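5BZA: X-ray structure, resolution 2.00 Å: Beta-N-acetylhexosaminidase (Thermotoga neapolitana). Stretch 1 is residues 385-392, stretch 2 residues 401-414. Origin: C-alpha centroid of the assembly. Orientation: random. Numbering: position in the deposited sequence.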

# COMPACT_ATOMS: atom_id res chain seq x y z
N ARG B 385 8.55 -2.87 29.30
CA ARG B 385 7.89 -3.88 28.50
C ARG B 385 7.56 -5.07 29.43
O ARG B 385 8.47 -5.67 30.00
CB ARG B 385 8.81 -4.29 27.36
CG ARG B 385 8.99 -3.20 26.27
CD ARG B 385 7.70 -2.80 25.56
NE ARG B 385 8.06 -2.62 24.15
CZ ARG B 385 7.43 -3.20 23.14
NH1 ARG B 385 6.39 -3.99 23.33
NH2 ARG B 385 7.87 -2.98 21.91
N TYR B 386 6.29 -5.35 29.68
CA TYR B 386 5.96 -6.43 30.61
C TYR B 386 5.50 -7.68 29.88
O TYR B 386 5.15 -7.65 28.70
CB TYR B 386 4.89 -6.00 31.60
CG TYR B 386 3.51 -5.82 31.03
CD1 TYR B 386 3.15 -4.67 30.31
CD2 TYR B 386 2.55 -6.80 31.21
CE1 TYR B 386 1.86 -4.52 29.80
CE2 TYR B 386 1.27 -6.66 30.71
CZ TYR B 386 0.92 -5.54 30.01
OH TYR B 386 -0.37 -5.47 29.54
N ASP B 387 5.47 -8.79 30.61
CA ASP B 387 5.05 -10.08 30.05
C ASP B 387 3.54 -10.21 30.24
O ASP B 387 3.04 -9.99 31.34
CB ASP B 387 5.83 -11.19 30.77
CG ASP B 387 5.47 -12.58 30.31
OD1 ASP B 387 4.48 -12.80 29.56
OD2 ASP B 387 6.21 -13.49 30.75
N ILE B 388 2.82 -10.54 29.17
CA ILE B 388 1.36 -10.56 29.27
C ILE B 388 0.91 -11.74 30.14
O ILE B 388 -0.12 -11.66 30.83
CB ILE B 388 0.65 -10.59 27.89
CG1 ILE B 388 1.02 -11.84 27.09
CG2 ILE B 388 0.88 -9.27 27.10
CD1 ILE B 388 0.18 -12.00 25.85
N GLU B 389 1.68 -12.82 30.11
CA GLU B 389 1.31 -14.04 30.82
C GLU B 389 1.70 -13.87 32.28
O GLU B 389 1.35 -14.69 33.13
CB GLU B 389 2.01 -15.27 30.20
CG GLU B 389 1.70 -15.60 28.74
CD GLU B 389 0.60 -16.66 28.55
OE1 GLU B 389 0.96 -17.87 28.44
OE2 GLU B 389 -0.61 -16.31 28.50
N ALA B 390 2.38 -12.78 32.58
CA ALA B 390 2.78 -12.51 33.96
C ALA B 390 2.16 -11.22 34.51
O ALA B 390 1.84 -11.14 35.70
CB ALA B 390 4.30 -12.46 34.06
N GLY B 391 1.99 -10.21 33.66
CA GLY B 391 1.57 -8.89 34.11
C GLY B 391 2.76 -8.04 34.52
O GLY B 391 3.90 -8.51 34.53
N PRO B 392 2.51 -6.76 34.81
CA PRO B 392 3.55 -5.77 35.17
C PRO B 392 4.19 -6.04 36.52
O PRO B 392 3.51 -6.46 37.45
CB PRO B 392 2.80 -4.44 35.17
CG PRO B 392 1.36 -4.79 35.34
CD PRO B 392 1.17 -6.16 34.76
N PHE B 401 0.70 4.58 32.60
CA PHE B 401 -0.21 4.10 31.56
C PHE B 401 -0.01 2.61 31.45
O PHE B 401 1.03 2.17 30.94
CB PHE B 401 0.05 4.73 30.18
CG PHE B 401 -0.33 6.18 30.05
CD1 PHE B 401 -0.97 6.85 31.08
CD2 PHE B 401 -0.13 6.85 28.85
CE1 PHE B 401 -1.33 8.19 30.96
CE2 PHE B 401 -0.51 8.20 28.69
CZ PHE B 401 -1.11 8.87 29.75
N ASP B 402 -1.00 1.83 31.89
CA ASP B 402 -0.90 0.38 31.75
C ASP B 402 -1.67 -0.02 30.48
O ASP B 402 -2.89 0.15 30.38
CB ASP B 402 -1.41 -0.34 33.02
CG ASP B 402 -1.45 -1.87 32.89
OD1 ASP B 402 -0.79 -2.45 31.99
OD2 ASP B 402 -2.09 -2.52 33.78
N PHE B 403 -0.94 -0.53 29.51
CA PHE B 403 -1.57 -0.96 28.26
C PHE B 403 -1.90 -2.43 28.40
O PHE B 403 -1.08 -3.33 28.18
CB PHE B 403 -0.67 -0.67 27.06
CG PHE B 403 -0.57 0.80 26.75
CD1 PHE B 403 -1.55 1.42 25.99
CD2 PHE B 403 0.43 1.57 27.31
CE1 PHE B 403 -1.49 2.78 25.73
CE2 PHE B 403 0.49 2.93 27.06
CZ PHE B 403 -0.47 3.53 26.27
N VAL B 404 -3.14 -2.64 28.80
CA VAL B 404 -3.59 -3.93 29.30
C VAL B 404 -3.97 -4.90 28.18
O VAL B 404 -4.81 -4.61 27.33
CB VAL B 404 -4.77 -3.76 30.21
CG1 VAL B 404 -5.19 -5.11 30.76
CG2 VAL B 404 -4.45 -2.74 31.33
N VAL B 405 -3.35 -6.08 28.23
CA VAL B 405 -3.66 -7.22 27.37
C VAL B 405 -3.88 -8.45 28.30
O VAL B 405 -3.16 -8.62 29.30
CB VAL B 405 -2.54 -7.46 26.36
CG1 VAL B 405 -2.67 -8.80 25.67
CG2 VAL B 405 -2.50 -6.31 25.34
N ASN B 406 -4.96 -9.21 28.04
CA ASN B 406 -5.37 -10.48 28.73
C ASN B 406 -5.18 -10.43 30.27
O ASN B 406 -4.47 -11.24 30.88
CB ASN B 406 -4.69 -11.73 28.10
CG ASN B 406 -3.31 -12.02 28.67
OD1 ASN B 406 -2.52 -11.10 28.85
ND2 ASN B 406 -3.03 -13.28 29.00
N ALA B 407 -5.85 -9.47 30.89
CA ALA B 407 -5.72 -9.26 32.33
C ALA B 407 -6.40 -10.41 33.08
O ALA B 407 -6.13 -10.65 34.26
CB ALA B 407 -6.31 -7.91 32.73
N SER B 408 -7.28 -11.12 32.38
CA SER B 408 -8.14 -12.13 32.98
C SER B 408 -7.58 -13.55 32.93
O SER B 408 -8.31 -14.50 33.20
CB SER B 408 -9.51 -12.10 32.30
OG SER B 408 -10.15 -10.86 32.54
N LYS B 409 -6.30 -13.69 32.59
CA LYS B 409 -5.74 -15.03 32.36
C LYS B 409 -5.89 -15.86 33.64
O LYS B 409 -6.37 -17.00 33.63
CB LYS B 409 -4.26 -14.97 32.00
CG LYS B 409 -3.63 -16.34 31.85
CD LYS B 409 -2.13 -16.25 31.66
CE LYS B 409 -1.50 -17.66 31.63
NZ LYS B 409 -0.02 -17.62 31.43
N ASN B 410 -5.48 -15.25 34.74
CA ASN B 410 -5.56 -15.84 36.05
C ASN B 410 -5.58 -14.71 37.08
O ASN B 410 -5.58 -13.54 36.72
CB ASN B 410 -4.38 -16.80 36.28
CG ASN B 410 -3.02 -16.11 36.25
OD1 ASN B 410 -2.83 -15.05 36.86
ND2 ASN B 410 -2.07 -16.70 35.53
N GLU B 411 -5.53 -15.06 38.36
CA GLU B 411 -5.67 -14.05 39.40
C GLU B 411 -4.35 -13.34 39.62
O GLU B 411 -4.31 -12.19 40.05
CB GLU B 411 -6.14 -14.68 40.70
CG GLU B 411 -7.61 -14.75 40.80
CD GLU B 411 -8.22 -13.37 40.87
OE1 GLU B 411 -7.83 -12.60 41.77
OE2 GLU B 411 -9.09 -13.07 40.02
N GLN B 412 -3.28 -14.03 39.27
CA GLN B 412 -1.95 -13.55 39.56
C GLN B 412 -1.61 -12.38 38.61
O GLN B 412 -1.08 -11.34 39.03
CB GLN B 412 -0.98 -14.71 39.39
CG GLN B 412 0.52 -14.39 39.43
CD GLN B 412 1.33 -15.66 39.33
OE1 GLN B 412 0.77 -16.75 39.44
NE2 GLN B 412 2.64 -15.54 39.07
N VAL B 413 -2.00 -12.55 37.35
CA VAL B 413 -1.92 -11.50 36.34
C VAL B 413 -2.79 -10.30 36.70
O VAL B 413 -2.35 -9.13 36.67
CB VAL B 413 -2.34 -12.03 34.96
CG1 VAL B 413 -2.72 -10.88 34.02
CG2 VAL B 413 -1.23 -12.91 34.37
N LEU B 414 -4.03 -10.59 37.07
CA LEU B 414 -4.97 -9.51 37.25
C LEU B 414 -4.53 -8.71 38.46
O LEU B 414 -4.75 -7.49 38.53
CB LEU B 414 -6.40 -10.04 37.43
CG LEU B 414 -7.40 -9.06 38.05
CD1 LEU B 414 -7.77 -7.91 37.10
CD2 LEU B 414 -8.65 -9.78 38.50
O HOH W 1 -1.15 -8.80 31.46

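The two stretches belong to one chain and meet where a strand ends in each: stretch 1 leaves its strand after Tyr 386, and stretch 2 leaves its strand after Val 404, turns, and enters a helix at Glu 411. No backbone hydrogen bonds join them. The CA atoms of Tyr 386 and Phe 403 lie 9.6 Å apart, too far for sheet pairing, but the chains converge, to 6.3 Å between the CA atoms of Ile 388 and Val 405 and 4.9 Å between those of Gly 391 and Val 413. Together they bury 512 Å², and Ile 388, Glu 389 and Tyr 386 contribute most of the surface covered on stretch 1.

Tyr 386 bridges the wide end. Its CA-to-CB bond points toward stretch 2, and with chi1 in the p well the buried ring spans the gap to the end of the second strand. There the hydroxyl serves both as donor and as acceptor: OH donates to Phe 403 O at 2.6 Å, with that carbonyl at the ring edge, and accepts a weak hydrogen bond from Val 405 N, 3.3 Å from Tyr 386 OH. One hydroxyl thus engages two backbone groups.

Ile 388 occupies the middle of the contact. Its CG2 methyl packs against Val 405 CG1 at 3.9 Å, an apolar pairing, while its carbonyl takes part in a water bridge. Water 1 donates to Ile 388 O at 3.1 Å and to Val 405 O at 3.0 Å, linking two carbonyls that cannot bond to each other because neither carries a proton.

Glu 389 makes the charged contact at the exposed margin. Its CA-to-CB bond points away overall, though CB itself touches stretch 2, and the end of the side chain comes nearer, bringing OE1 to 3.2 Å from Lys 409 NZ in a salt bridge. Lys 409, fully extended with all four chi angles in t, reaches across from the last position of the type I turn that starts at Asn 406.

At the narrow end, Val 413 CG2 lies against the loop of stretch 1, 3.4 Å from Glu 389 O and 3.8 Å from Ala 390 O. Asn 410 caps the helix that carries Val 413, its OD1 accepting from Val 413 N at 2.7 Å. Gly 391 is called for by its own backbone angles (phi 88°, psi 173°), at which a CB would be jammed against the preceding carbonyl O and would clash with Pro 392 CD; such a CB would also lie tight against Val 413 O.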